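Local structure of uncharacterized egV family protein COG1307 (Ruminococcus gnavus, 3JR7) at residues L47-E52 with W56-S61; A78-P83 with S282-V287; I25-G30 with E86-S91; E66-I71 with A252-E257; V101-A106 with N113-G118. The protein is of unknown function but may bind a lipid, and holds a polyether molecule in a pocket. All coordinates share one frame; numbering follows the deposited sequence.

Interaction 1: L47-E52 with W56-S61; sequences LGIQIE and WTDDDS
Trp56 N donates to Ile49 O at 2.8 Å, an almost straight bond (177°), and Ile49 N returns one to Trp56 O. This reciprocal pair of hydrogen bonds makes Ile49 and Trp56 a hydrogen-bonded pair of an antiparallel beta hairpin, strand 42-51 with strand 54-57. Gly48 and Thr57 follow as the non-hydrogen-bonded pair, where Gly48 CA comes to 3.5 Å from Trp56 O in a CA-H...O contact. One step further, Asp58 N reaches Leu47 O at 2.9 Å.

Ile49 and Trp56 point to the same face of the sheet. There the indole meets Ile51 rather than Ile49: Ile51 CD1 approaches CZ3 of Trp56 at 4.1 Å, neither squarely over the ring nor at its edge. Asp58 lays its CB against Ile49 CD1 (3.9 Å). With CG anti to the backbone N (chi1 176°), its carboxylate is carried clear of the hairpin, where OD2 accepts from Ser28 OG and Ile284 N and OD1 takes a weak bond from Gly283 N. The ladder thus fixes the backbone of Asp58, whose carboxylate lies at the start of helix 283-289, where the first N-H groups would probably favour its negative charge.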
# COMPACT_ATOMS: atom_id res chain seq x y z
N LEU A 47 -0.49 9.58 7.74
CA LEU A 47 0.32 9.09 8.83
C LEU A 47 1.39 10.09 9.20
O LEU A 47 1.62 11.06 8.47
CB LEU A 47 0.99 7.76 8.45
CG LEU A 47 0.13 6.51 8.56
CD1 LEU A 47 -0.73 6.28 7.29
CD2 LEU A 47 0.99 5.30 8.91
N GLY A 48 2.05 9.86 10.33
CA GLY A 48 3.21 10.68 10.77
C GLY A 48 4.53 10.01 10.50
O GLY A 48 4.62 8.79 10.51
N ILE A 49 5.58 10.81 10.26
CA ILE A 49 6.94 10.28 10.11
C ILE A 49 7.82 11.07 11.05
O ILE A 49 7.71 12.27 11.10
CB ILE A 49 7.48 10.42 8.67
CG1 ILE A 49 6.70 9.54 7.70
CG2 ILE A 49 9.02 10.07 8.59
CD1 ILE A 49 6.70 10.12 6.28
N GLN A 50 8.66 10.36 11.78
CA GLN A 50 9.57 10.95 12.77
C GLN A 50 11.01 10.48 12.53
O GLN A 50 11.31 9.29 12.58
CB GLN A 50 9.10 10.56 14.17
CG GLN A 50 7.61 10.98 14.40
CD GLN A 50 6.57 9.86 14.09
OE1 GLN A 50 6.83 8.68 14.31
NE2 GLN A 50 5.38 10.27 13.65
N ILE A 51 11.90 11.43 12.23
CA ILE A 51 13.32 11.16 11.99
C ILE A 51 14.12 12.20 12.79
O ILE A 51 14.02 13.39 12.54
CB ILE A 51 13.72 11.28 10.52
CG1 ILE A 51 12.92 10.30 9.67
CG2 ILE A 51 15.24 10.97 10.35
CD1 ILE A 51 12.83 10.68 8.23
N GLU A 52 14.84 11.74 13.79
CA GLU A 52 15.58 12.64 14.70
C GLU A 52 14.60 13.63 15.33
O GLU A 52 13.71 13.17 16.04
CB GLU A 52 16.77 13.26 13.98
CG GLU A 52 17.81 12.20 13.70
CD GLU A 52 19.02 12.68 12.89
OE1 GLU A 52 18.88 13.58 12.00
OE2 GLU A 52 20.09 12.10 13.14
N TRP A 56 7.16 14.95 10.62
CA TRP A 56 6.46 15.34 9.42
C TRP A 56 5.13 14.58 9.27
O TRP A 56 4.97 13.50 9.81
CB TRP A 56 7.30 14.96 8.21
CG TRP A 56 8.39 15.89 7.81
CD1 TRP A 56 8.33 17.26 7.73
CD2 TRP A 56 9.67 15.52 7.31
NE1 TRP A 56 9.53 17.76 7.23
CE2 TRP A 56 10.36 16.71 6.98
CE3 TRP A 56 10.31 14.30 7.13
CZ2 TRP A 56 11.66 16.69 6.47
CZ3 TRP A 56 11.59 14.28 6.62
CH2 TRP A 56 12.25 15.47 6.30
N THR A 57 4.24 15.14 8.48
CA THR A 57 3.01 14.50 8.08
C THR A 57 3.25 13.97 6.68
O THR A 57 3.83 14.68 5.81
CB THR A 57 1.82 15.49 8.19
OG1 THR A 57 1.72 15.91 9.55
CG2 THR A 57 0.50 14.86 7.78
N ASP A 58 2.86 12.71 6.47
CA ASP A 58 2.99 12.08 5.16
C ASP A 58 1.89 12.62 4.28
O ASP A 58 0.82 12.03 4.16
CB ASP A 58 2.93 10.55 5.26
CG ASP A 58 2.97 9.86 3.89
OD1 ASP A 58 3.32 10.53 2.87
OD2 ASP A 58 2.64 8.65 3.82
N ASP A 59 2.19 13.73 3.62
CA ASP A 59 1.24 14.30 2.72
C ASP A 59 1.96 14.93 1.51
O ASP A 59 3.20 14.81 1.35
CB ASP A 59 0.31 15.26 3.48
CG ASP A 59 1.03 16.53 3.97
OD1 ASP A 59 2.11 16.93 3.44
OD2 ASP A 59 0.48 17.13 4.89
N ASP A 60 1.18 15.59 0.67
CA ASP A 60 1.64 16.02 -0.65
C ASP A 60 2.63 17.15 -0.57
O ASP A 60 3.31 17.46 -1.53
CB ASP A 60 0.41 16.39 -1.48
CG ASP A 60 -0.70 15.31 -1.35
OD1 ASP A 60 -0.53 14.27 -2.06
OD2 ASP A 60 -1.65 15.45 -0.49
N SER A 61 2.75 17.73 0.61
CA SER A 61 3.72 18.78 0.83
C SER A 61 5.12 18.22 1.10
O SER A 61 6.11 18.96 1.06
CB SER A 61 3.26 19.68 1.98
OG SER A 61 3.60 19.12 3.24

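Interaction 2: A78-P83 with S282-V287; sequences AKTSCP and SGISTV
No aromatic or amide plane enters the seam where Thr80 meets Ile284 and Val287; the contact is made by aliphatic carbons, chiefly methyls. Thr80, on strand 79-81, sends CG2 between the two helix residues, 3.7 Å from Ile284 CD1 and 3.9 Å from Val287 CG1. The threonine and the isoleucine pass at a slant, while the threonine and the valine slide past each other in opposite directions. A second valine contact extends the patch: Val287 CG1 also rests 3.8 Å from Ala78 CB, so this one methyl bridges Thr80 of the strand and Ala78 just before it, both of which point toward the helix.

The threonine torsion sorts its two branches. With chi1 at 56°, OG1 sits between the backbone N and the carbonyl carbon and CG2 lies anti to the carbonyl carbon; the methyl goes to the helix, and the hydroxyl is hydrogen-bonded to Tyr288 OH.

The first turn of helix 283-289 is held from within. Ser282 is its N-cap, its OG accepting from Ser285 N at 3.1 Å, while Ser282 O takes both Thr286 N and, from 42° above the carbonyl plane, Thr286 OG1.

A bound polyether, probably from the crystallisation liquor, comes within about 3 Å of the Thr80 side chain at the nearest atoms, and Ser81, Cys82 and Ser285 also belong to its pocket, which may correspond to the lipid site expected of the family. The chemistry implies a wall with two characters: an apolar seam joining strand to helix, next to hydroxyls with fixed partners.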
# COMPACT_ATOMS: atom_id res chain seq x y z
N ALA A 78 14.22 5.82 10.96
CA ALA A 78 12.96 6.56 10.98
C ALA A 78 11.88 5.80 11.79
O ALA A 78 11.93 4.59 11.90
CB ALA A 78 12.47 6.85 9.58
N LYS A 79 10.94 6.54 12.37
CA LYS A 79 9.79 5.96 13.11
C LYS A 79 8.57 6.54 12.45
O LYS A 79 8.64 7.59 11.83
CB LYS A 79 9.78 6.34 14.59
CG LYS A 79 10.94 5.79 15.43
CD LYS A 79 11.14 4.26 15.30
CE LYS A 79 12.64 3.91 15.28
NZ LYS A 79 12.96 2.43 15.33
N THR A 80 7.44 5.84 12.58
CA THR A 80 6.21 6.29 11.93
C THR A 80 5.03 6.15 12.91
O THR A 80 5.13 5.45 13.93
CB THR A 80 5.97 5.53 10.61
OG1 THR A 80 5.94 4.11 10.82
CG2 THR A 80 7.08 5.89 9.57
N SER A 81 3.92 6.83 12.62
CA SER A 81 2.74 6.67 13.47
C SER A 81 1.49 6.60 12.61
O SER A 81 1.39 7.32 11.64
CB SER A 81 2.60 7.83 14.49
OG SER A 81 2.73 9.09 13.86
N CYS A 82 0.53 5.77 13.01
CA CYS A 82 -0.72 5.65 12.25
C CYS A 82 -1.61 6.89 12.50
O CYS A 82 -1.36 7.66 13.41
CB CYS A 82 -1.41 4.35 12.63
SG CYS A 82 -2.00 4.33 14.37
N PRO A 83 -2.63 7.11 11.67
CA PRO A 83 -3.52 8.24 11.96
C PRO A 83 -4.33 7.96 13.20
O PRO A 83 -4.48 6.78 13.55
CB PRO A 83 -4.47 8.25 10.75
CG PRO A 83 -3.79 7.43 9.72
CD PRO A 83 -3.07 6.38 10.48
N SER A 282 4.80 6.62 -1.82
CA SER A 282 4.31 7.62 -0.84
C SER A 282 5.37 7.83 0.25
O SER A 282 6.37 7.13 0.29
CB SER A 282 3.05 7.09 -0.17
OG SER A 282 3.41 5.98 0.69
N GLY A 283 5.14 8.78 1.15
CA GLY A 283 6.04 9.00 2.29
C GLY A 283 6.26 7.75 3.12
O GLY A 283 7.41 7.36 3.40
N ILE A 284 5.17 7.10 3.55
CA ILE A 284 5.35 5.88 4.37
C ILE A 284 6.03 4.76 3.55
O ILE A 284 6.92 4.08 4.04
CB ILE A 284 4.01 5.41 4.93
CG1 ILE A 284 3.48 6.47 5.92
CG2 ILE A 284 4.15 4.04 5.62
CD1 ILE A 284 4.33 6.64 7.19
N SER A 285 5.63 4.61 2.29
CA SER A 285 6.23 3.62 1.42
C SER A 285 7.74 3.88 1.24
O SER A 285 8.54 2.95 1.28
CB SER A 285 5.49 3.58 0.08
OG SER A 285 4.15 3.04 0.20
N THR A 286 8.10 5.14 1.04
CA THR A 286 9.51 5.53 0.95
C THR A 286 10.27 5.19 2.22
O THR A 286 11.36 4.59 2.15
CB THR A 286 9.62 7.01 0.65
OG1 THR A 286 9.12 7.22 -0.68
CG2 THR A 286 11.04 7.50 0.83
N VAL A 287 9.70 5.51 3.38
CA VAL A 287 10.38 5.23 4.63
C VAL A 287 10.73 3.74 4.80
O VAL A 287 11.83 3.39 5.23
CB VAL A 287 9.54 5.71 5.83
CG1 VAL A 287 10.09 5.17 7.15
CG2 VAL A 287 9.48 7.29 5.86

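Interaction 3: I25-G30 with E86-S91; sequences IVDSCG and ERYMES
This is a strand-to-helix packing contact in the alpha/beta part of the fold, where helix 85-92 covers one face of the sheet that contains strand 22-27. The short axes of 25-27 and 86-91 run nearly antiparallel, at 158°, and approach to 10.5 Å.

No hydrogen bond crosses between the segments. Ile25 points at the helix, and its CD1 lies 3.0 Å from Ser91 OG, an unusually short approach that may partly be a matter of the model. That hydroxyl is turned back along its own helix: OG, set between the backbone N and the carbonyl carbon (chi1 76°), donates to Tyr88 O at 2.7 Å, in the carbonyl plane and on a lone pair. Replacing Ser91 by a glycine would probably leave the Tyr88 carbonyl without this extra donor and open a gap beside the end of Ile25.

Tyr88 reaches obliquely from the helix toward Asp27. Ile25 CG2 lies at the edge of its ring, near the ring plane, with CE1 at 4.4 Å. Tyr88 OH reaches Asp27 CB at 3.5 Å; the tyrosine ring and the Asp27 carboxylate are turned 55° apart. The two polar ends are joined indirectly, since Ser111 OG is hydrogen-bonded to both Tyr88 OH and Asp27 OD2. OD2 also accepts from Leu104 N, and OD1 takes a weak bond from Cys29 N in the type I turn from Asp27 to Gly30.

Strands 42-51 and 98-103 flank strand 22-27 in parallel; helix 111-126 lies beside Tyr88, and helix 141-155 packs on the other face of the sheet, against Val26.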
# COMPACT_ATOMS: atom_id res chain seq x y z
N ILE A 25 -11.63 6.66 1.42
CA ILE A 25 -10.57 7.18 2.27
C ILE A 25 -9.45 6.13 2.31
O ILE A 25 -9.70 4.97 2.57
CB ILE A 25 -11.08 7.39 3.70
CG1 ILE A 25 -12.28 8.38 3.71
CG2 ILE A 25 -9.94 7.86 4.62
CD1 ILE A 25 -13.05 8.34 4.98
N VAL A 26 -8.23 6.55 2.09
CA VAL A 26 -7.08 5.68 2.04
C VAL A 26 -6.02 6.27 2.95
O VAL A 26 -5.77 7.49 2.89
CB VAL A 26 -6.55 5.59 0.61
CG1 VAL A 26 -5.39 4.55 0.52
CG2 VAL A 26 -7.69 5.22 -0.34
N ASP A 27 -5.38 5.47 3.81
CA ASP A 27 -4.29 6.03 4.58
C ASP A 27 -3.13 6.36 3.63
O ASP A 27 -3.10 5.92 2.49
CB ASP A 27 -3.86 5.17 5.79
CG ASP A 27 -3.18 3.86 5.41
OD1 ASP A 27 -2.46 3.76 4.38
OD2 ASP A 27 -3.29 2.92 6.23
N SER A 28 -2.22 7.22 4.09
CA SER A 28 -1.30 7.90 3.16
C SER A 28 -0.27 6.93 2.55
O SER A 28 0.36 7.22 1.57
CB SER A 28 -0.61 9.06 3.85
OG SER A 28 0.21 8.59 4.88
N CYS A 29 -0.15 5.75 3.12
CA CYS A 29 0.74 4.74 2.53
C CYS A 29 0.30 4.39 1.12
O CYS A 29 1.14 4.20 0.22
CB CYS A 29 0.83 3.49 3.42
SG CYS A 29 2.07 2.34 2.83
N GLY A 30 -1.00 4.36 0.90
CA GLY A 30 -1.54 3.99 -0.38
C GLY A 30 -1.40 5.10 -1.38
O GLY A 30 -2.06 6.14 -1.21
N GLU A 86 -9.57 9.98 15.72
CA GLU A 86 -10.32 11.21 15.58
C GLU A 86 -10.19 11.75 14.17
O GLU A 86 -11.16 12.26 13.64
CB GLU A 86 -9.84 12.25 16.59
CG GLU A 86 -10.23 11.85 18.04
CD GLU A 86 -9.36 10.71 18.64
OE1 GLU A 86 -8.19 10.51 18.19
OE2 GLU A 86 -9.85 10.04 19.60
N ARG A 87 -9.00 11.63 13.58
CA ARG A 87 -8.84 12.02 12.21
C ARG A 87 -9.70 11.16 11.27
O ARG A 87 -10.22 11.66 10.29
CB ARG A 87 -7.40 11.91 11.75
CG ARG A 87 -6.97 13.06 10.87
CD ARG A 87 -6.04 14.02 11.66
NE ARG A 87 -5.15 13.18 12.47
CZ ARG A 87 -4.24 12.32 11.98
NH1 ARG A 87 -4.01 12.21 10.65
NH2 ARG A 87 -3.54 11.57 12.86
N TYR A 88 -9.78 9.87 11.54
CA TYR A 88 -10.60 9.01 10.68
C TYR A 88 -12.07 9.41 10.82
O TYR A 88 -12.80 9.56 9.83
CB TYR A 88 -10.39 7.56 11.02
CG TYR A 88 -9.23 6.89 10.32
CD1 TYR A 88 -9.28 6.65 8.94
CD2 TYR A 88 -8.13 6.39 11.04
CE1 TYR A 88 -8.27 6.03 8.30
CE2 TYR A 88 -7.12 5.70 10.40
CZ TYR A 88 -7.20 5.55 9.02
OH TYR A 88 -6.23 4.88 8.36
N MSE A 89 -12.49 9.60 12.08
CA MSE A 89 -13.88 10.03 12.32
C MSE A 89 -14.25 11.27 11.54
O MSE A 89 -15.30 11.33 10.90
CB MSE A 89 -14.15 10.26 13.81
CG MSE A 89 -15.64 10.57 14.08
SE MSE A 89 -15.94 11.30 15.86
CE MSE A 89 -15.54 13.17 15.40
N GLU A 90 -13.40 12.27 11.58
CA GLU A 90 -13.66 13.51 10.87
C GLU A 90 -13.76 13.30 9.36
O GLU A 90 -14.57 13.93 8.69
CB GLU A 90 -12.59 14.56 11.21
CG GLU A 90 -12.63 15.01 12.69
CD GLU A 90 -11.36 15.75 13.18
OE1 GLU A 90 -10.49 16.09 12.34
OE2 GLU A 90 -11.24 15.97 14.42
N SER A 91 -12.96 12.38 8.81
CA SER A 91 -13.03 12.08 7.37
C SER A 91 -14.33 11.37 7.00
O SER A 91 -14.76 11.43 5.85
CB SER A 91 -11.83 11.25 6.92
OG SER A 91 -11.95 9.86 7.31

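Interaction 4: E66-I71 with A252-E257; sequences ELLLKI and AHCNCE
Leu68 reaches out from helix 64-73 and spreads its two methyls over consecutive residues, Cys254 and Asn255, of the facing segment. CD1 touches Asn255 CB at 3.9 Å, and CD2 touches Cys254 SG, also at 3.9 Å. The isobutyl group and the asparagine side chain cross obliquely, so the leucine meets the base of Asn255 and not its amide, whose ND2 is hydrogen-bonded to Asp291 OD1. The sulfur meets the other methyl: SG is anti to the backbone N of Cys254 (chi1 -175°), which extends it toward the helix.

Both residues can face the same leucine because the chain turns here. Strand 248-253 belongs to the second mixed sheet of this DegV-family fold, and just past its end Asn255 takes a left-handed backbone conformation (phi 61°, psi 41°). Cys256 then occupies the N-cap position of helix 257-270.

Thr286 of helix 283-289 touches both Leu68 and Cys254, making a three-way cluster. Leu67, the neighbour of Leu68, leans instead on Thr286 and Val287, while Asn255 lies toward solvent.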
# COMPACT_ATOMS: atom_id res chain seq x y z
N GLU A 66 13.50 15.33 -0.34
CA GLU A 66 13.80 15.80 1.02
C GLU A 66 13.74 14.67 2.05
O GLU A 66 14.50 14.58 3.01
CB GLU A 66 12.83 16.94 1.38
CG GLU A 66 13.02 17.41 2.82
CD GLU A 66 12.12 18.57 3.20
OE1 GLU A 66 10.95 18.62 2.73
OE2 GLU A 66 12.59 19.39 4.04
N LEU A 67 12.77 13.80 1.88
CA LEU A 67 12.66 12.69 2.82
C LEU A 67 13.82 11.72 2.69
O LEU A 67 14.39 11.30 3.67
CB LEU A 67 11.30 11.97 2.58
CG LEU A 67 11.03 10.66 3.33
CD1 LEU A 67 11.10 10.82 4.85
CD2 LEU A 67 9.62 10.17 2.87
N LEU A 68 14.17 11.35 1.47
CA LEU A 68 15.30 10.43 1.26
C LEU A 68 16.60 11.01 1.80
O LEU A 68 17.42 10.30 2.34
CB LEU A 68 15.45 10.12 -0.23
CG LEU A 68 14.42 9.12 -0.83
CD1 LEU A 68 14.50 9.01 -2.38
CD2 LEU A 68 14.55 7.73 -0.15
N LEU A 69 16.79 12.32 1.62
CA LEU A 69 18.03 12.97 2.12
C LEU A 69 18.06 12.99 3.65
O LEU A 69 19.09 12.72 4.27
CB LEU A 69 18.14 14.41 1.57
CG LEU A 69 18.56 14.50 0.09
CD1 LEU A 69 18.32 15.88 -0.39
CD2 LEU A 69 20.04 14.07 -0.14
N LYS A 70 16.90 13.26 4.27
CA LYS A 70 16.85 13.18 5.72
C LYS A 70 17.13 11.77 6.24
O LYS A 70 17.87 11.58 7.23
CB LYS A 70 15.50 13.71 6.23
CG LYS A 70 15.38 13.73 7.74
CD LYS A 70 16.43 14.66 8.39
CE LYS A 70 16.09 14.95 9.84
NZ LYS A 70 16.98 16.01 10.41
N ILE A 71 16.54 10.77 5.60
CA ILE A 71 16.87 9.36 5.94
C ILE A 71 18.36 9.08 5.80
O ILE A 71 18.99 8.40 6.64
CB ILE A 71 16.07 8.34 5.07
CG1 ILE A 71 14.55 8.42 5.37
CG2 ILE A 71 16.65 6.91 5.24
CD1 ILE A 71 13.68 7.78 4.25
N ALA A 252 5.06 0.10 -7.54
CA ALA A 252 5.57 1.30 -6.92
C ALA A 252 7.07 1.17 -6.81
O ALA A 252 7.59 0.08 -6.54
CB ALA A 252 4.95 1.52 -5.54
N HIS A 253 7.76 2.29 -7.02
CA HIS A 253 9.22 2.33 -6.94
C HIS A 253 9.64 3.53 -6.14
O HIS A 253 8.93 4.55 -6.11
CB HIS A 253 9.84 2.37 -8.35
CG HIS A 253 9.73 3.71 -8.99
ND1 HIS A 253 8.62 4.10 -9.72
CD2 HIS A 253 10.56 4.77 -8.98
CE1 HIS A 253 8.80 5.34 -10.15
NE2 HIS A 253 9.95 5.77 -9.70
N CYS A 254 10.75 3.37 -5.43
CA CYS A 254 11.33 4.47 -4.68
C CYS A 254 12.60 4.95 -5.37
O CYS A 254 13.67 4.37 -5.17
CB CYS A 254 11.68 4.02 -3.26
SG CYS A 254 12.28 5.38 -2.23
N ASN A 255 12.47 6.01 -6.18
CA ASN A 255 13.61 6.67 -6.86
C ASN A 255 14.35 5.69 -7.81
O ASN A 255 15.59 5.67 -7.86
CB ASN A 255 14.57 7.22 -5.82
CG ASN A 255 15.65 8.13 -6.41
OD1 ASN A 255 15.38 8.92 -7.33
ND2 ASN A 255 16.87 8.01 -5.90
N CYS A 256 13.60 4.87 -8.53
CA CYS A 256 14.19 3.92 -9.50
C CYS A 256 13.19 3.58 -10.61
O CYS A 256 12.72 2.43 -10.78
CB CYS A 256 14.77 2.68 -8.79
SG CYS A 256 13.57 1.76 -7.77
N GLU A 257 12.83 4.60 -11.36
CA GLU A 257 11.84 4.44 -12.40
C GLU A 257 12.22 3.42 -13.46
O GLU A 257 11.35 2.68 -13.95
CB GLU A 257 11.52 5.78 -13.08
CG GLU A 257 10.24 5.69 -13.86
CD GLU A 257 9.95 6.90 -14.72
OE1 GLU A 257 10.46 8.00 -14.46
OE2 GLU A 257 9.16 6.72 -15.68

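Interaction 5: V101-A106 with N113-G118; sequences VVTLSA and NSAVLG
Ala115 CB nestles against two methyls of strand 98-103, Val101 CG1 and Thr103 CG2, each 4.0 Å away. The two strand residues are on the same face of the sheet, with Val102 between them in sequence, and the alanine of helix 111-126 points straight at them. The alanine side chain is a single methyl, and the CA atoms of Val101 and Ala115 are 7.5 Å apart. No hydrogen bond crosses between the segments, and the contact is purely apolar.

Thr103 divides its work. CG2, anti to the carbonyl carbon, is the branch turned to the helix, while OG1 takes the crowded position between the backbone N and the carbonyl carbon (chi1 73°). From there the hydroxyl donates to Leu104 O at 2.9 Å, tilted 32° from the carbonyl plane, and ties Thr103 to the backbone of the next residue. A serine in place of Thr103 would keep a hydroxyl but is likely to leave one flank of Ala115 CB without its methyl, opening a gap between strand and helix.

Strand 98-103, helix 111-126 and strand 130-135 form a beta-alpha-beta unit, and Val133 of the last strand touches Val101, Thr103 and Ala115 alike. Tyr88 of helix 85-92 packs against Val101 on this same helical layer, while Val102 turns to the other face of the sheet, toward Glu143 and Ile146 of helix 141-155.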
# COMPACT_ATOMS: atom_id res chain seq x y z
N VAL A 101 -13.10 2.69 3.62
CA VAL A 101 -11.79 3.06 4.15
C VAL A 101 -10.80 1.94 3.80
O VAL A 101 -11.12 0.74 3.99
CB VAL A 101 -11.86 3.27 5.68
CG1 VAL A 101 -10.56 3.96 6.23
CG2 VAL A 101 -13.10 4.09 6.06
N VAL A 102 -9.64 2.29 3.29
CA VAL A 102 -8.62 1.30 2.91
C VAL A 102 -7.35 1.59 3.67
O VAL A 102 -6.87 2.72 3.62
CB VAL A 102 -8.31 1.36 1.43
CG1 VAL A 102 -7.22 0.25 1.07
CG2 VAL A 102 -9.60 1.17 0.61
N THR A 103 -6.86 0.61 4.42
CA THR A 103 -5.72 0.79 5.29
C THR A 103 -4.63 -0.21 5.03
O THR A 103 -4.85 -1.27 4.44
CB THR A 103 -6.07 0.67 6.82
OG1 THR A 103 -6.33 -0.69 7.18
CG2 THR A 103 -7.27 1.57 7.19
N LEU A 104 -3.44 0.16 5.47
CA LEU A 104 -2.34 -0.78 5.69
C LEU A 104 -2.80 -2.06 6.39
O LEU A 104 -3.71 -2.02 7.22
CB LEU A 104 -1.29 -0.10 6.60
CG LEU A 104 -0.26 0.83 5.97
CD1 LEU A 104 0.20 1.85 7.04
CD2 LEU A 104 0.88 0.04 5.38
N SER A 105 -2.13 -3.16 6.09
CA SER A 105 -2.28 -4.38 6.84
C SER A 105 -2.34 -4.17 8.33
O SER A 105 -1.45 -3.51 8.97
CB SER A 105 -1.11 -5.33 6.57
OG SER A 105 -1.22 -6.48 7.42
N ALA A 106 -3.36 -4.78 8.93
CA ALA A 106 -3.53 -4.72 10.39
C ALA A 106 -2.35 -5.36 11.09
O ALA A 106 -2.08 -5.08 12.24
CB ALA A 106 -4.84 -5.36 10.84
N ASN A 113 -6.91 -0.64 13.00
CA ASN A 113 -7.62 -0.50 14.29
C ASN A 113 -8.13 0.93 14.61
O ASN A 113 -9.24 1.15 15.17
CB ASN A 113 -6.73 -1.02 15.40
CG ASN A 113 -6.66 -2.53 15.41
OD1 ASN A 113 -7.44 -3.23 14.76
ND2 ASN A 113 -5.71 -3.05 16.17
N SER A 114 -7.32 1.90 14.22
CA SER A 114 -7.66 3.28 14.36
C SER A 114 -8.89 3.69 13.54
O SER A 114 -9.78 4.36 14.07
CB SER A 114 -6.48 4.11 13.98
OG SER A 114 -6.76 5.44 14.19
N ALA A 115 -8.92 3.25 12.28
CA ALA A 115 -10.04 3.47 11.39
C ALA A 115 -11.34 2.86 11.94
O ALA A 115 -12.39 3.48 11.88
CB ALA A 115 -9.73 2.89 10.00
N VAL A 116 -11.23 1.65 12.51
CA VAL A 116 -12.36 0.97 13.14
C VAL A 116 -12.88 1.73 14.38
O VAL A 116 -14.09 1.94 14.56
CB VAL A 116 -12.01 -0.52 13.46
CG1 VAL A 116 -13.14 -1.22 14.38
CG2 VAL A 116 -11.81 -1.31 12.16
N LEU A 117 -11.96 2.17 15.22
CA LEU A 117 -12.33 2.93 16.41
C LEU A 117 -12.94 4.27 15.96
O LEU A 117 -13.90 4.76 16.57
CB LEU A 117 -11.06 3.12 17.28
CG LEU A 117 -11.21 3.55 18.71
CD1 LEU A 117 -12.15 2.53 19.45
CD2 LEU A 117 -9.79 3.59 19.35
N GLY A 118 -12.40 4.87 14.90
CA GLY A 118 -12.98 6.07 14.36
C GLY A 118 -14.45 5.90 13.97
O GLY A 118 -15.26 6.81 14.13

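Interactions 1, 2, 3 and 5 all draw on one mixed sheet: strand 22-27 sits between strands 42-51 and 98-103, and strand 42-51 carries both its hairpin partner 54-57 and strand 79-81. Interactions 1 and 2 have centres about 7 Å apart, and interactions 3 and 5 about 8 Å. Interaction 4, its centre about 26 Å from that of interaction 5, reaches the second sheet through strand 248-253. Along the chain, interaction 1 is nested within interaction 3, and interaction 5 within interactions 2 and 4. These last two tie together the parts of the chain that carry the two sheets; residues of interactions 1 and 2 belong to the polyether pocket.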